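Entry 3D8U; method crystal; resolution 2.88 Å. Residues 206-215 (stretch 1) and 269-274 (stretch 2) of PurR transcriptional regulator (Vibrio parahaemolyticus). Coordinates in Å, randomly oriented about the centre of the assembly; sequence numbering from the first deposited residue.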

# COMPACT_ATOMS: atom_id res chain seq x y z
N LYS B 206 10.74 8.90 -25.58
CA LYS B 206 11.39 7.61 -25.39
C LYS B 206 12.12 7.42 -24.03
O LYS B 206 12.77 8.33 -23.50
CB LYS B 206 12.37 7.35 -26.54
CG LYS B 206 11.74 6.59 -27.68
CD LYS B 206 11.28 5.15 -27.21
CE LYS B 206 10.62 4.29 -28.34
NZ LYS B 206 11.63 3.54 -29.14
N VAL B 207 12.01 6.22 -23.48
CA VAL B 207 12.71 5.86 -22.26
C VAL B 207 13.64 4.66 -22.51
O VAL B 207 13.19 3.59 -22.88
CB VAL B 207 11.67 5.65 -21.15
CG1 VAL B 207 12.27 5.09 -19.89
CG2 VAL B 207 10.90 7.00 -20.87
N PRO B 208 14.97 4.82 -22.30
CA PRO B 208 15.73 5.91 -21.71
C PRO B 208 16.41 6.89 -22.66
O PRO B 208 17.11 7.79 -22.20
CB PRO B 208 16.84 5.16 -20.96
CG PRO B 208 17.12 3.99 -21.84
CD PRO B 208 15.86 3.70 -22.64
N THR B 209 16.25 6.74 -23.97
CA THR B 209 17.08 7.58 -24.83
C THR B 209 16.66 9.05 -24.92
O THR B 209 17.38 9.84 -25.52
CB THR B 209 17.30 7.00 -26.24
OG1 THR B 209 16.06 6.95 -26.92
CG2 THR B 209 17.90 5.61 -26.16
N ASP B 210 15.52 9.44 -24.35
CA ASP B 210 15.20 10.88 -24.21
C ASP B 210 15.19 11.21 -22.75
O ASP B 210 15.74 12.20 -22.34
CB ASP B 210 13.85 11.25 -24.80
CG ASP B 210 13.80 11.12 -26.30
OD1 ASP B 210 14.69 11.71 -26.97
OD2 ASP B 210 12.87 10.45 -26.81
N ILE B 211 14.55 10.37 -21.97
CA ILE B 211 14.62 10.50 -20.56
C ILE B 211 14.94 9.12 -19.95
O ILE B 211 14.32 8.10 -20.33
CB ILE B 211 13.33 11.16 -20.06
CG1 ILE B 211 13.45 12.69 -20.27
CG2 ILE B 211 13.04 10.79 -18.61
CD1 ILE B 211 12.17 13.47 -20.24
N ALA B 212 15.95 9.08 -19.09
CA ALA B 212 16.20 7.89 -18.30
C ALA B 212 15.50 8.01 -16.95
O ALA B 212 15.33 9.11 -16.45
CB ALA B 212 17.67 7.72 -18.10
N ILE B 213 15.09 6.91 -16.35
CA ILE B 213 14.36 7.01 -15.08
C ILE B 213 14.94 6.08 -14.02
O ILE B 213 15.31 4.93 -14.31
CB ILE B 213 12.82 6.72 -15.27
CG1 ILE B 213 12.11 7.86 -16.02
CG2 ILE B 213 12.12 6.52 -13.93
CD1 ILE B 213 10.69 7.51 -16.53
N ILE B 214 14.99 6.53 -12.77
CA ILE B 214 15.46 5.60 -11.73
C ILE B 214 14.68 5.79 -10.44
O ILE B 214 14.54 6.92 -9.95
CB ILE B 214 17.00 5.72 -11.52
CG1 ILE B 214 17.49 4.54 -10.67
CG2 ILE B 214 17.40 7.14 -11.00
CD1 ILE B 214 18.83 4.70 -10.07
N CYS B 215 14.18 4.70 -9.87
CA CYS B 215 13.28 4.82 -8.72
C CYS B 215 14.05 4.51 -7.47
O CYS B 215 14.91 3.64 -7.48
CB CYS B 215 12.11 3.86 -8.84
SG CYS B 215 11.11 3.73 -7.33
N ARG B 269 17.77 -2.01 -14.88
CA ARG B 269 16.84 -2.48 -15.92
C ARG B 269 16.78 -1.51 -17.10
O ARG B 269 17.71 -0.73 -17.29
CB ARG B 269 15.43 -2.68 -15.38
CG ARG B 269 15.38 -3.05 -13.96
CD ARG B 269 13.96 -3.30 -13.67
NE ARG B 269 13.63 -3.24 -12.25
CZ ARG B 269 13.75 -4.27 -11.42
NH1 ARG B 269 14.22 -5.44 -11.85
NH2 ARG B 269 13.40 -4.10 -10.15
N ALA B 270 15.70 -1.54 -17.88
CA ALA B 270 15.67 -0.77 -19.12
C ALA B 270 15.87 0.72 -18.91
O ALA B 270 16.71 1.32 -19.58
CB ALA B 270 14.44 -1.02 -19.90
N SER B 271 15.15 1.31 -17.96
CA SER B 271 15.02 2.76 -17.94
C SER B 271 16.34 3.51 -17.68
O SER B 271 16.35 4.76 -17.64
CB SER B 271 14.01 3.18 -16.90
OG SER B 271 14.55 2.95 -15.61
N THR B 272 17.44 2.77 -17.47
CA THR B 272 18.76 3.40 -17.46
C THR B 272 19.75 2.76 -18.38
O THR B 272 20.94 2.98 -18.21
CB THR B 272 19.43 3.52 -16.07
OG1 THR B 272 19.75 2.22 -15.56
CG2 THR B 272 18.56 4.26 -15.11
N ALA B 273 19.28 2.00 -19.35
CA ALA B 273 20.20 1.15 -20.13
C ALA B 273 20.81 1.93 -21.28
O ALA B 273 20.36 3.03 -21.61
CB ALA B 273 19.50 -0.06 -20.61
N ILE B 274 21.86 1.38 -21.87
CA ILE B 274 22.51 2.02 -23.00
C ILE B 274 23.02 0.97 -23.96
O ILE B 274 23.77 0.07 -23.56
CB ILE B 274 23.64 2.97 -22.52
CG1 ILE B 274 24.43 3.51 -23.72
CG2 ILE B 274 24.53 2.27 -21.49
CD1 ILE B 274 25.90 3.97 -23.40

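A buried polar residue earns its place by having its donors and acceptors answered, and the contact between residues 206–215 and 269–274 of this PurR regulator is a compact example. Two hydrogen bonds join the stretches, and both run between the same pair of residues, Ser271 and Ile213. The backbone N of Ile213 donates to the backbone O of Ser271 over 2.8 Å, with an N-H...O angle of 154°. In return, Ser271 OG donates to Ile213 O; at 2.5 Å this bond is very short, a value best read with the 2.88 Å resolution in mind. Ile213 thus has both its backbone amide and its carbonyl satisfied by one serine. The two carbonyl oxygens, Ile213 O and Ser271 O, lie 3.5 Å apart, but as two acceptors they do not bond to each other.

Serine suits the role because its hydroxyl sits one bond beyond CB. With chi1 at 71° (p), OG reaches Ile213 O although the CA-to-CB bond points sideways to the partner stretch. OG also has a hydrogen bond elsewhere in the structure, so this buried hydroxyl is doubly engaged. Thr272 behaves differently: its CB points away from the first stretch, its OG1 is hydrogen-bonded elsewhere in the structure, and of its side chain, the methyl CG2 makes the contacts here, 3.4 Å from Ile213 O and 4.2 Å from Ile214 CB.

Each stretch also satisfies polar backbone atoms internally. Lys206 O accepts from both Asp210 N and Ile211 N, at 3.1 Å each, closing the turn that precedes the strand 212–215. In the second stretch, Ala273 N donates to Ala270 O over 2.7 Å, across the short 3-10 segment.

Around these bonds the packing sets carbon atoms largely against backbone oxygens, with a few carbon-to-carbon contacts. Pro208, preceded by a cis peptide bond, points its CB toward the second stretch and lays its ring against backbone oxygens: CB is 3.4 Å from Ser271 O, while CG is 3.5 Å from Ala270 O and 3.4 Å from Ala273 O. Having no amide hydrogen, proline offers these carbonyls carbon contact alone. Val207 CG1 packs 4.0 Å from Ser271 CB, and Ala212 CA comes within 3.2 Å of Ser271 O, close to the acceptor already used by Ile213 N. The side chain of Ile213 starts sideways, its CB 4.1 Å from that of Ser271, but its end leads away. In all, 298 Å² is buried, summed over both sides, and Ser271 contributes the largest share, 82 Å².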